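Local atomic coordinates of argonaute protein (Marinitoga piezophila, PDB entry 5I4A), a protein that uses short 5'-hydroxyl RNA guides to bind complementary DNA or RNA targets and cleave them, and may defend its host against mobile genetic elements. Residues A[432-437]-A[602-607]; A[556-561]-A[577-582]; A[573-578]-A[616-621]. All coordinates share one frame; numbering follows the deposited sequence.

Contact 1: A[432-437]-A[602-607]; sequences FILKKM and IYLLTR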
loop_
_atom_site.group_PDB
_atom_site.type_symbol
_atom_site.label_atom_id
_atom_site.label_comp_id
_atom_site.label_asym_id
_atom_site.label_seq_id
_atom_site.Cartn_x
_atom_site.Cartn_y
_atom_site.Cartn_z
ATOM N N PHE A 432 11.978 15.067 16.460
ATOM C CA PHE A 432 12.351 16.122 15.527
ATOM C C PHE A 432 11.085 16.820 15.056
ATOM O O PHE A 432 9.985 16.265 15.134
ATOM C CB PHE A 432 13.123 15.562 14.324
ATOM C CG PHE A 432 12.334 14.574 13.507
ATOM C CD1 PHE A 432 11.417 15.007 12.560
ATOM C CD2 PHE A 432 12.509 13.212 13.682
ATOM C CE1 PHE A 432 10.684 14.104 11.816
ATOM C CE2 PHE A 432 11.782 12.301 12.933
ATOM C CZ PHE A 432 10.870 12.749 11.999
ATOM N N ILE A 433 11.256 18.035 14.546
ATOM C CA ILE A 433 10.222 18.689 13.757
ATOM C C ILE A 433 10.828 19.038 12.407
ATOM O O ILE A 433 12.038 19.249 12.284
ATOM C CB ILE A 433 9.636 19.943 14.444
ATOM C CG1 ILE A 433 10.670 21.070 14.502
ATOM C CG2 ILE A 433 9.124 19.599 15.833
ATOM C CD1 ILE A 433 10.144 22.344 15.127
ATOM N N LEU A 434 9.983 19.067 11.382
ATOM C CA LEU A 434 10.449 19.401 10.045
ATOM C C LEU A 434 10.617 20.909 9.928
ATOM O O LEU A 434 9.746 21.676 10.354
ATOM C CB LEU A 434 9.478 18.884 8.985
ATOM C CG LEU A 434 9.300 17.366 8.922
ATOM C CD1 LEU A 434 8.564 16.974 7.658
ATOM C CD2 LEU A 434 10.643 16.657 9.007
ATOM N N LYS A 435 11.748 21.332 9.362
ATOM C CA LYS A 435 12.027 22.758 9.231
ATOM C C LYS A 435 10.922 23.468 8.458
ATOM O O LYS A 435 10.496 24.567 8.833
ATOM C CB LYS A 435 13.378 22.959 8.549
ATOM C CG LYS A 435 14.048 24.278 8.868
ATOM C CD LYS A 435 15.355 24.429 8.108
ATOM C CE LYS A 435 16.114 25.655 8.580
ATOM N NZ LYS A 435 15.197 26.814 8.750
ATOM N N LYS A 436 10.430 22.844 7.387
ATOM C CA LYS A 436 9.391 23.442 6.559
ATOM C C LYS A 436 7.993 23.276 7.138
ATOM O O LYS A 436 7.061 23.935 6.661
ATOM C CB LYS A 436 9.444 22.845 5.151
ATOM C CG LYS A 436 10.708 23.209 4.389
ATOM C CD LYS A 436 10.741 22.584 3.003
ATOM C CE LYS A 436 11.861 23.195 2.165
ATOM N NZ LYS A 436 11.959 22.577 0.812
ATOM N N MET A 437 7.818 22.418 8.143
ATOM C CA MET A 437 6.529 22.250 8.800
ATOM C C MET A 437 6.375 23.095 10.057
ATOM O O MET A 437 5.287 23.102 10.645
ATOM C CB MET A 437 6.301 20.775 9.157
ATOM C CG MET A 437 6.117 19.860 7.958
ATOM S SD MET A 437 4.641 20.257 7.003
ATOM C CE MET A 437 3.349 19.819 8.161
ATOM N N ILE A 602 1.943 17.589 1.664
ATOM C CA ILE A 602 1.608 16.168 1.655
ATOM C C ILE A 602 2.877 15.328 1.620
ATOM O O ILE A 602 2.977 14.296 2.297
ATOM C CB ILE A 602 0.671 15.850 0.475
ATOM C CG1 ILE A 602 -0.701 16.491 0.707
ATOM C CG2 ILE A 602 0.544 14.346 0.272
ATOM C CD1 ILE A 602 -1.601 16.442 -0.487
ATOM N N TYR A 603 3.872 15.762 0.844
ATOM C CA TYR A 603 5.143 15.047 0.811
ATOM C C TYR A 603 5.866 15.144 2.149
ATOM O O TYR A 603 6.413 14.149 2.640
ATOM C CB TYR A 603 6.025 15.585 -0.313
ATOM C CG TYR A 603 7.346 14.861 -0.429
ATOM C CD1 TYR A 603 7.425 13.621 -1.046
ATOM C CD2 TYR A 603 8.510 15.412 0.085
ATOM C CE1 TYR A 603 8.626 12.951 -1.152
ATOM C CE2 TYR A 603 9.718 14.749 -0.016
ATOM C CZ TYR A 603 9.770 13.520 -0.637
ATOM O OH TYR A 603 10.966 12.850 -0.744
ATOM N N LEU A 604 5.887 16.336 2.749
ATOM C CA LEU A 604 6.516 16.489 4.058
ATOM C C LEU A 604 5.835 15.617 5.103
ATOM O O LEU A 604 6.487 15.165 6.050
ATOM C CB LEU A 604 6.489 17.955 4.494
ATOM C CG LEU A 604 7.328 18.958 3.695
ATOM C CD1 LEU A 604 6.894 20.378 4.002
ATOM C CD2 LEU A 604 8.814 18.782 3.980
ATOM N N LEU A 605 4.536 15.356 4.940
ATOM C CA LEU A 605 3.833 14.481 5.873
ATOM C C LEU A 605 4.412 13.071 5.888
ATOM O O LEU A 605 4.255 12.351 6.881
ATOM C CB LEU A 605 2.345 14.426 5.532
ATOM C CG LEU A 605 1.517 15.633 5.980
ATOM C CD1 LEU A 605 0.070 15.466 5.551
ATOM C CD2 LEU A 605 1.623 15.804 7.488
ATOM N N THR A 606 5.070 12.650 4.806
ATOM C CA THR A 606 5.719 11.343 4.806
ATOM C C THR A 606 6.946 11.298 5.710
ATOM O O THR A 606 7.498 10.214 5.926
ATOM C CB THR A 606 6.124 10.941 3.383
ATOM O OG1 THR A 606 7.315 11.642 3.004
ATOM C CG2 THR A 606 5.009 11.270 2.392
ATOM N N ARG A 607 7.381 12.441 6.244
ATOM C CA ARG A 607 8.576 12.508 7.070
ATOM C C ARG A 607 8.347 13.118 8.444
ATOM O O ARG A 607 9.309 13.242 9.208
ATOM C CB ARG A 607 9.676 13.314 6.360
ATOM C CG ARG A 607 10.073 12.783 4.995
ATOM C CD ARG A 607 10.874 11.490 5.097
ATOM N NE ARG A 607 11.525 11.180 3.830
ATOM C CZ ARG A 607 12.718 11.647 3.474
ATOM N NH1 ARG A 607 13.395 12.436 4.299
ATOM N NH2 ARG A 607 13.234 11.324 2.295
#

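Contact 2: A[556-561]-A[577-582]; sequences DLKEWI and LNQKGV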
loop_
_atom_site.group_PDB
_atom_site.type_symbol
_atom_site.label_atom_id
_atom_site.label_comp_id
_atom_site.label_asym_id
_atom_site.label_seq_id
_atom_site.Cartn_x
_atom_site.Cartn_y
_atom_site.Cartn_z
ATOM N N ASP A 556 15.910 7.718 -12.650
ATOM C CA ASP A 556 15.793 7.740 -11.195
ATOM C C ASP A 556 14.957 8.947 -10.789
ATOM O O ASP A 556 15.374 10.095 -10.981
ATOM C CB ASP A 556 17.166 7.785 -10.530
ATOM C CG ASP A 556 17.074 7.879 -9.019
ATOM O OD1 ASP A 556 16.155 7.262 -8.443
ATOM O OD2 ASP A 556 17.911 8.575 -8.408
ATOM N N LEU A 557 13.782 8.687 -10.223
ATOM C CA LEU A 557 12.876 9.731 -9.769
ATOM C C LEU A 557 12.702 9.732 -8.256
ATOM O O LEU A 557 11.832 10.443 -7.742
ATOM C CB LEU A 557 11.516 9.574 -10.454
ATOM C CG LEU A 557 11.552 9.556 -11.984
ATOM C CD1 LEU A 557 10.222 9.093 -12.548
ATOM C CD2 LEU A 557 11.912 10.929 -12.518
ATOM N N LYS A 558 13.503 8.953 -7.532
ATOM C CA LYS A 558 13.358 8.876 -6.085
ATOM C C LYS A 558 13.608 10.239 -5.453
ATOM O O LYS A 558 14.572 10.933 -5.798
ATOM C CB LYS A 558 14.316 7.834 -5.505
ATOM C CG LYS A 558 14.132 6.428 -6.065
ATOM C CD LYS A 558 14.510 5.383 -5.025
ATOM C CE LYS A 558 14.759 4.022 -5.655
ATOM N NZ LYS A 558 16.096 3.958 -6.309
ATOM N N GLU A 559 12.719 10.620 -4.534
ATOM C CA GLU A 559 12.696 11.904 -3.835
ATOM C C GLU A 559 12.319 13.067 -4.745
ATOM O O GLU A 559 12.489 14.230 -4.358
ATOM C CB GLU A 559 14.030 12.196 -3.136
ATOM C CG GLU A 559 14.439 11.106 -2.150
ATOM C CD GLU A 559 15.755 11.399 -1.457
ATOM O OE1 GLU A 559 16.750 10.696 -1.734
ATOM O OE2 GLU A 559 15.793 12.338 -0.635
ATOM N N TRP A 560 11.796 12.791 -5.937
ATOM C CA TRP A 560 11.333 13.819 -6.855
ATOM C C TRP A 560 9.811 13.884 -6.862
ATOM O O TRP A 560 9.127 12.870 -6.711
ATOM C CB TRP A 560 11.835 13.556 -8.277
ATOM C CG TRP A 560 13.257 13.940 -8.484
ATOM C CD1 TRP A 560 14.360 13.168 -8.260
ATOM C CD2 TRP A 560 13.738 15.201 -8.958
ATOM N NE1 TRP A 560 15.499 13.872 -8.567
ATOM C CE2 TRP A 560 15.144 15.124 -8.999
ATOM C CE3 TRP A 560 13.116 16.389 -9.353
ATOM C CZ2 TRP A 560 15.937 16.189 -9.418
ATOM C CZ3 TRP A 560 13.905 17.446 -9.768
ATOM C CH2 TRP A 560 15.300 17.339 -9.799
ATOM N N ILE A 561 9.292 15.096 -7.041
ATOM C CA ILE A 561 7.865 15.334 -7.228
ATOM C C ILE A 561 7.655 15.781 -8.668
ATOM O O ILE A 561 8.246 16.774 -9.110
ATOM C CB ILE A 561 7.322 16.378 -6.240
ATOM C CG1 ILE A 561 7.401 15.854 -4.805
ATOM C CG2 ILE A 561 5.889 16.749 -6.590
ATOM C CD1 ILE A 561 6.634 16.702 -3.808
ATOM N N LEU A 577 14.405 -0.086 -2.067
ATOM C CA LEU A 577 13.798 -1.101 -2.912
ATOM C C LEU A 577 13.554 -0.521 -4.308
ATOM O O LEU A 577 14.196 0.455 -4.712
ATOM C CB LEU A 577 12.498 -1.613 -2.277
ATOM C CG LEU A 577 12.508 -2.399 -0.965
ATOM C CD1 LEU A 577 12.573 -1.470 0.232
ATOM C CD2 LEU A 577 11.275 -3.287 -0.880
ATOM N N ASN A 578 12.613 -1.108 -5.043
ATOM C CA ASN A 578 12.295 -0.635 -6.380
ATOM C C ASN A 578 11.606 0.724 -6.328
ATOM O O ASN A 578 10.903 1.057 -5.372
ATOM C CB ASN A 578 11.404 -1.639 -7.109
ATOM C CG ASN A 578 12.134 -2.915 -7.460
ATOM O OD1 ASN A 578 13.216 -2.879 -8.048
ATOM N ND2 ASN A 578 11.557 -4.051 -7.090
ATOM N N GLN A 579 11.818 1.507 -7.380
ATOM C CA GLN A 579 11.232 2.837 -7.494
ATOM C C GLN A 579 9.723 2.715 -7.682
ATOM O O GLN A 579 9.256 2.195 -8.700
ATOM C CB GLN A 579 11.881 3.571 -8.662
ATOM C CG GLN A 579 11.403 4.984 -8.893
ATOM C CD GLN A 579 12.196 5.669 -9.989
ATOM O OE1 GLN A 579 13.100 6.458 -9.713
ATOM N NE2 GLN A 579 11.870 5.360 -11.239
ATOM N N LYS A 580 8.956 3.187 -6.700
ATOM C CA LYS A 580 7.502 3.156 -6.755
ATOM C C LYS A 580 6.959 4.555 -6.515
ATOM O O LYS A 580 7.499 5.311 -5.702
ATOM C CB LYS A 580 6.911 2.186 -5.721
ATOM C CG LYS A 580 7.295 0.731 -5.931
ATOM C CD LYS A 580 6.203 -0.207 -5.435
ATOM C CE LYS A 580 5.766 0.140 -4.019
ATOM N NZ LYS A 580 4.722 -0.793 -3.512
ATOM N N GLY A 581 5.883 4.893 -7.220
ATOM C CA GLY A 581 5.311 6.216 -7.156
ATOM C C GLY A 581 4.058 6.290 -6.308
ATOM O O GLY A 581 3.391 5.290 -6.053
ATOM N N VAL A 582 3.744 7.508 -5.876
ATOM C CA VAL A 582 2.527 7.803 -5.131
ATOM C C VAL A 582 1.843 8.977 -5.812
ATOM O O VAL A 582 2.401 10.080 -5.862
ATOM C CB VAL A 582 2.810 8.123 -3.653
ATOM C CG1 VAL A 582 1.531 8.542 -2.959
ATOM C CG2 VAL A 582 3.428 6.923 -2.955
#

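Contact 3: A[573-578]-A[616-621]; sequences PKTFLN and NYKLPY. With nucleotides of chain B.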
loop_
_atom_site.group_PDB
_atom_site.type_symbol
_atom_site.label_atom_id
_atom_site.label_comp_id
_atom_site.label_asym_id
_atom_site.label_seq_id
_atom_site.Cartn_x
_atom_site.Cartn_y
_atom_site.Cartn_z
ATOM N N PRO A 573 8.909 8.421 -3.165
ATOM C CA PRO A 573 9.624 8.565 -1.894
ATOM C C PRO A 573 10.927 7.781 -1.893
ATOM O O PRO A 573 11.112 6.822 -2.647
ATOM C CB PRO A 573 8.638 8.001 -0.866
ATOM C CG PRO A 573 7.816 7.020 -1.649
ATOM C CD PRO A 573 7.694 7.598 -3.032
ATOM N N LYS A 574 11.842 8.214 -1.027
ATOM C CA LYS A 574 13.126 7.537 -0.912
ATOM C C LYS A 574 12.921 6.100 -0.452
ATOM O O LYS A 574 12.152 5.828 0.475
ATOM C CB LYS A 574 14.045 8.276 0.060
ATOM C CG LYS A 574 15.432 7.654 0.165
ATOM C CD LYS A 574 16.429 8.566 0.866
ATOM C CE LYS A 574 16.317 8.478 2.381
ATOM N NZ LYS A 574 15.026 9.019 2.892
ATOM N N THR A 575 13.608 5.176 -1.118
ATOM C CA THR A 575 13.450 3.755 -0.849
ATOM C C THR A 575 14.705 3.036 -1.322
ATOM O O THR A 575 15.277 3.393 -2.356
ATOM C CB THR A 575 12.207 3.193 -1.558
ATOM O OG1 THR A 575 11.057 3.978 -1.222
ATOM C CG2 THR A 575 11.951 1.766 -1.144
ATOM N N PHE A 576 15.140 2.041 -0.555
ATOM C CA PHE A 576 16.217 1.161 -0.986
ATOM C C PHE A 576 15.705 -0.029 -1.791
ATOM O O PHE A 576 16.502 -0.895 -2.164
ATOM C CB PHE A 576 17.032 0.671 0.222
ATOM C CG PHE A 576 16.209 -0.002 1.286
ATOM C CD1 PHE A 576 15.628 0.739 2.303
ATOM C CD2 PHE A 576 16.025 -1.375 1.277
ATOM C CE1 PHE A 576 14.874 0.125 3.285
ATOM C CE2 PHE A 576 15.273 -1.997 2.259
ATOM C CZ PHE A 576 14.693 -1.243 3.261
ATOM N N LEU A 577 14.405 -0.086 -2.067
ATOM C CA LEU A 577 13.798 -1.101 -2.912
ATOM C C LEU A 577 13.554 -0.521 -4.308
ATOM O O LEU A 577 14.196 0.455 -4.712
ATOM C CB LEU A 577 12.498 -1.613 -2.277
ATOM C CG LEU A 577 12.508 -2.399 -0.965
ATOM C CD1 LEU A 577 12.573 -1.470 0.232
ATOM C CD2 LEU A 577 11.275 -3.287 -0.880
ATOM N N ASN A 578 12.613 -1.108 -5.043
ATOM C CA ASN A 578 12.295 -0.635 -6.380
ATOM C C ASN A 578 11.606 0.724 -6.328
ATOM O O ASN A 578 10.903 1.057 -5.372
ATOM C CB ASN A 578 11.404 -1.639 -7.109
ATOM C CG ASN A 578 12.134 -2.915 -7.460
ATOM O OD1 ASN A 578 13.216 -2.879 -8.048
ATOM N ND2 ASN A 578 11.557 -4.051 -7.090
ATOM N N ASN A 616 12.247 5.448 6.009
ATOM C CA ASN A 616 11.243 6.501 6.023
ATOM C C ASN A 616 9.923 5.978 5.473
ATOM O O ASN A 616 9.879 5.022 4.694
ATOM C CB ASN A 616 11.696 7.732 5.226
ATOM C CG ASN A 616 12.163 7.386 3.829
ATOM O OD1 ASN A 616 13.363 7.307 3.568
ATOM N ND2 ASN A 616 11.218 7.175 2.921
ATOM N N TYR A 617 8.844 6.631 5.887
ATOM C CA TYR A 617 7.516 6.279 5.413
ATOM C C TYR A 617 7.351 6.654 3.944
ATOM O O TYR A 617 7.995 7.577 3.438
ATOM C CB TYR A 617 6.453 6.978 6.257
ATOM C CG TYR A 617 6.415 6.504 7.694
ATOM C CD1 TYR A 617 6.452 5.150 7.998
ATOM C CD2 TYR A 617 6.353 7.408 8.746
ATOM C CE1 TYR A 617 6.420 4.708 9.308
ATOM C CE2 TYR A 617 6.321 6.975 10.062
ATOM C CZ TYR A 617 6.354 5.623 10.337
ATOM O OH TYR A 617 6.322 5.182 11.640
ATOM N N LYS A 618 6.473 5.924 3.258
ATOM C CA LYS A 618 6.176 6.175 1.853
ATOM C C LYS A 618 4.921 7.009 1.650
ATOM O O LYS A 618 4.860 7.798 0.701
ATOM C CB LYS A 618 6.030 4.848 1.101
ATOM C CG LYS A 618 7.337 4.087 0.963
ATOM C CD LYS A 618 7.114 2.589 0.878
ATOM C CE LYS A 618 8.445 1.856 0.848
ATOM N NZ LYS A 618 8.326 0.442 1.301
ATOM N N LEU A 619 3.937 6.865 2.520
ATOM C CA LEU A 619 2.686 7.596 2.466
ATOM C C LEU A 619 2.667 8.693 3.522
ATOM O O LEU A 619 3.410 8.631 4.507
ATOM C CB LEU A 619 1.505 6.643 2.693
ATOM C CG LEU A 619 1.383 5.532 1.647
ATOM C CD1 LEU A 619 0.342 4.500 2.053
ATOM C CD2 LEU A 619 1.053 6.129 0.290
ATOM N N PRO A 620 1.837 9.724 3.345
ATOM C CA PRO A 620 1.696 10.733 4.400
ATOM C C PRO A 620 1.279 10.070 5.701
ATOM O O PRO A 620 0.474 9.137 5.708
ATOM C CB PRO A 620 0.607 11.671 3.861
ATOM C CG PRO A 620 -0.086 10.892 2.788
ATOM C CD PRO A 620 0.964 10.011 2.194
ATOM N N TYR A 621 1.860 10.547 6.800
ATOM C CA TYR A 621 1.696 9.889 8.095
ATOM C C TYR A 621 0.242 9.628 8.475
ATOM O O TYR A 621 -0.055 8.501 8.907
ATOM C CB TYR A 621 2.420 10.717 9.168
ATOM C CG TYR A 621 2.637 10.004 10.486
ATOM C CD1 TYR A 621 3.052 8.677 10.527
ATOM C CD2 TYR A 621 2.449 10.668 11.689
ATOM C CE1 TYR A 621 3.255 8.031 11.735
ATOM C CE2 TYR A 621 2.651 10.035 12.896
ATOM C CZ TYR A 621 3.055 8.717 12.916
ATOM O OH TYR A 621 3.254 8.092 14.125
ATOM P P C B 5 7.809 -2.150 3.650
ATOM O OP1 C B 5 7.333 -1.294 2.535
ATOM O OP2 C B 5 6.959 -2.307 4.857
ATOM O "O5'" C B 5 8.108 -3.605 3.067
ATOM C "C5'" C B 5 9.023 -3.796 1.994
ATOM C "C4'" C B 5 9.478 -5.233 1.910
ATOM O "O4'" C B 5 9.998 -5.654 3.192
ATOM C "C3'" C B 5 8.393 -6.245 1.579
ATOM O "O3'" C B 5 8.227 -6.376 0.179
ATOM C "C2'" C B 5 8.884 -7.536 2.237
ATOM O "O2'" C B 5 9.733 -8.259 1.359
ATOM C "C1'" C B 5 9.719 -7.016 3.412
ATOM N N1 C B 5 9.067 -7.163 4.735
ATOM C C2 C B 5 9.079 -8.408 5.373
ATOM O O2 C B 5 9.609 -9.374 4.802
ATOM N N3 C B 5 8.505 -8.536 6.594
ATOM C C4 C B 5 7.943 -7.480 7.184
ATOM N N4 C B 5 7.390 -7.658 8.388
ATOM C C5 C B 5 7.927 -6.198 6.566
ATOM C C6 C B 5 8.499 -6.085 5.359
ATOM P P A B 4 8.648 -0.258 9.147
ATOM O OP1 A B 4 7.929 0.966 8.709
ATOM O OP2 A B 4 7.955 -1.270 9.984
ATOM O "O5'" A B 4 9.224 -0.977 7.847
ATOM C "C5'" A B 4 10.049 -0.269 6.935
ATOM C "C4'" A B 4 10.770 -1.201 5.996
ATOM O "O4'" A B 4 11.684 -2.051 6.738
ATOM C "C3'" A B 4 9.907 -2.189 5.229
ATOM O "O3'" A B 4 9.249 -1.608 4.116
ATOM C "C2'" A B 4 10.913 -3.266 4.849
ATOM O "O2'" A B 4 11.698 -2.855 3.741
ATOM C "C1'" A B 4 11.802 -3.302 6.090
ATOM N N9 A B 4 11.397 -4.371 7.020
ATOM C C8 A B 4 10.612 -4.267 8.142
ATOM N N7 A B 4 10.433 -5.409 8.763
ATOM C C5 A B 4 11.143 -6.325 7.997
ATOM C C6 A B 4 11.340 -7.711 8.122
ATOM N N6 A B 4 10.826 -8.444 9.114
ATOM N N1 A B 4 12.098 -8.328 7.187
ATOM C C2 A B 4 12.618 -7.591 6.195
ATOM N N3 A B 4 12.498 -6.283 5.970
ATOM C C4 A B 4 11.737 -5.701 6.916
#

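Contact 1: A[432-437]-A[602-607]
The short strand 433-434 and the turn after it face the last part of helix 595-605, where the nearest CA pair, Met437 CA and Leu604 CA, is 7.5 Å apart; no hydrogen bond spans the gap. Met437 N bonds to Leu434 O across the turn, and the CB atoms of Leu434, Lys436 and Met437 point at the helix. Leu604 is the hub. Leu604 CB lies 3.9 Å from Leu434 CD1, and the two leucines slide past each other antiparallel. Leu604 CD1 touches Lys436 CB at 3.7 Å and Met437 SD at 3.8 Å. Met437 starts with CG beside the backbone N and then bends at chi2 (-64°) and chi3 (-67°), so that the thioether lies alongside Leu604 and CE reaches toward Leu605 CD2. All this lies within the PIWI domain, yet strand 433-434 forms its sheet with strand 271-272 of linker L2, so the helix packs against a junction of linker and RNase H-like fold. Leu434 CD1 also abuts Leu604 O at 3.2 Å, while CD2 lies 3.7 Å from Arg607 O. An alanine at Leu434 removes both methyl branches and would probably loosen the packing against Leu604 CB and Arg607 O. The Phe432 ring, with CG in the crowded position between N and C (chi1 61°), directs its edge at Arg607 O, 3.1 Å from CE1. Tyr271 meets that ring edge-to-face, and its hydroxyl takes a hydrogen bond from Arg607 NH1, whose guanidinium leads away from the strand.

Contact 2: A[556-561]-A[577-582]
The carboxylate of Asp556 and the side-chain amide of Gln579 lie in nearly parallel planes, 6° apart, although their chains cross obliquely. Their facing oxygens, Asp556 OD1 and Gln579 OE1, are 3.4 Å apart and both are acceptors; each accepts a backbone N-H instead. Leu557 N, lying above the amide carbonyl plane, bonds to Gln579 OE1 over a very short 2.4 Å, nearly straight at 170°. Lys558 N approaches Asp556 OD1 from above the carboxylate plane, 3.3 Å away. At the edge of the Trp560 ring, in its plane, lies Leu557 O.

Gln579 reaches these groups because CG is anti to its backbone N and the chain runs extended beyond it; NE2 is engaged by Asp555 O, which fixes the amide's rotation. The Lys558 chain crosses it, with CG 3.8 Å from Gln579 OE1 and CE 3.7 Å from Leu577 O. Lys558 NZ and Asp556 OD1 form a long salt bridge, 3.9 Å.

The geometry is that of an Asx turn at Asp556 running into a type II beta turn, Leu557 to Trp560, with Glu559 at positive phi, which leads into strand 560-565 of the PIWI sheet.

Contact 3: A[573-578]-A[616-621]
Lys574 O is the best-held polar atom here, gripped by two donors. Asn616 ND2 reaches Lys574 O over 2.9 Å, in the carbonyl plane and on a lone pair, with the oxygen near the plane of the amide. Thr575 OG1, placed beside its own backbone N, comes to Lys574 O from above the carbonyl plane at 2.7 Å. The second hydrogen of Asn616 ND2 serves Tyr617 O, 3.3 Å away and nearly straight at 171°, so the amide nitrogen spans both loops. Asn616 can do this because CG sits in the crowded position between N and C (chi1 52°).

The other end of the amide is also bound. Lys574, bent at chi3 and chi4, curls back so that NZ donates to Asn616 OD1 from above its plane, at a very short 2.5 Å. The two side chains cross at about a right angle, and the two bonds, in opposite directions, should keep the amide from flipping.

Next to this polar pair Pro573 CG rests 3.9 Å from Lys618 CB, the side chains again crossing squarely. The extended Lys618 brings CE up to Thr575 OG1 and NZ to 3.6 Å from O3' of A4 of chain B. Phe576 CZ lies 3.4 Å from O2' of A4 of chain B; Leu577 CD1 sits over one face of that ring, offset toward the rim, while Leu577 CD2 packs on C5' of C5 of chain B at 3.7 Å. The loops thus line the guide channel, consistent with seed binding in Argonautes.

The 573-578 loop joins strands 568-571 and 582-589, with Tyr571 OH bonded to Lys618 O; 616-621 follows helix 595-605, and Pro620 is the N-cap of helix 621-631.

All three contacts belong to the PIWI domain. Contacts 2 and 3 share Leu577 and Asn578, their centres 8 Å apart; contact 1 lies 13 Å from contact 3 and 18 Å from contact 2, centre to centre. In sequence, contact 2 is nested within the loop closed by contact 1, while contacts 1 and 3 cross. The latter meet at Arg607 NH2 and Lys574 NZ, like charges only 3.0 Å apart, with Glu559 OE2 4.0 Å from Arg607 NH2. Contact 3 touches the RNA, as does contact 2 through the shared Leu577; the Lys618 side chain is about 9 Å from that of Asn627, an inferred metal ligand, and contact 1's nearest atom about 10 Å from the RNA.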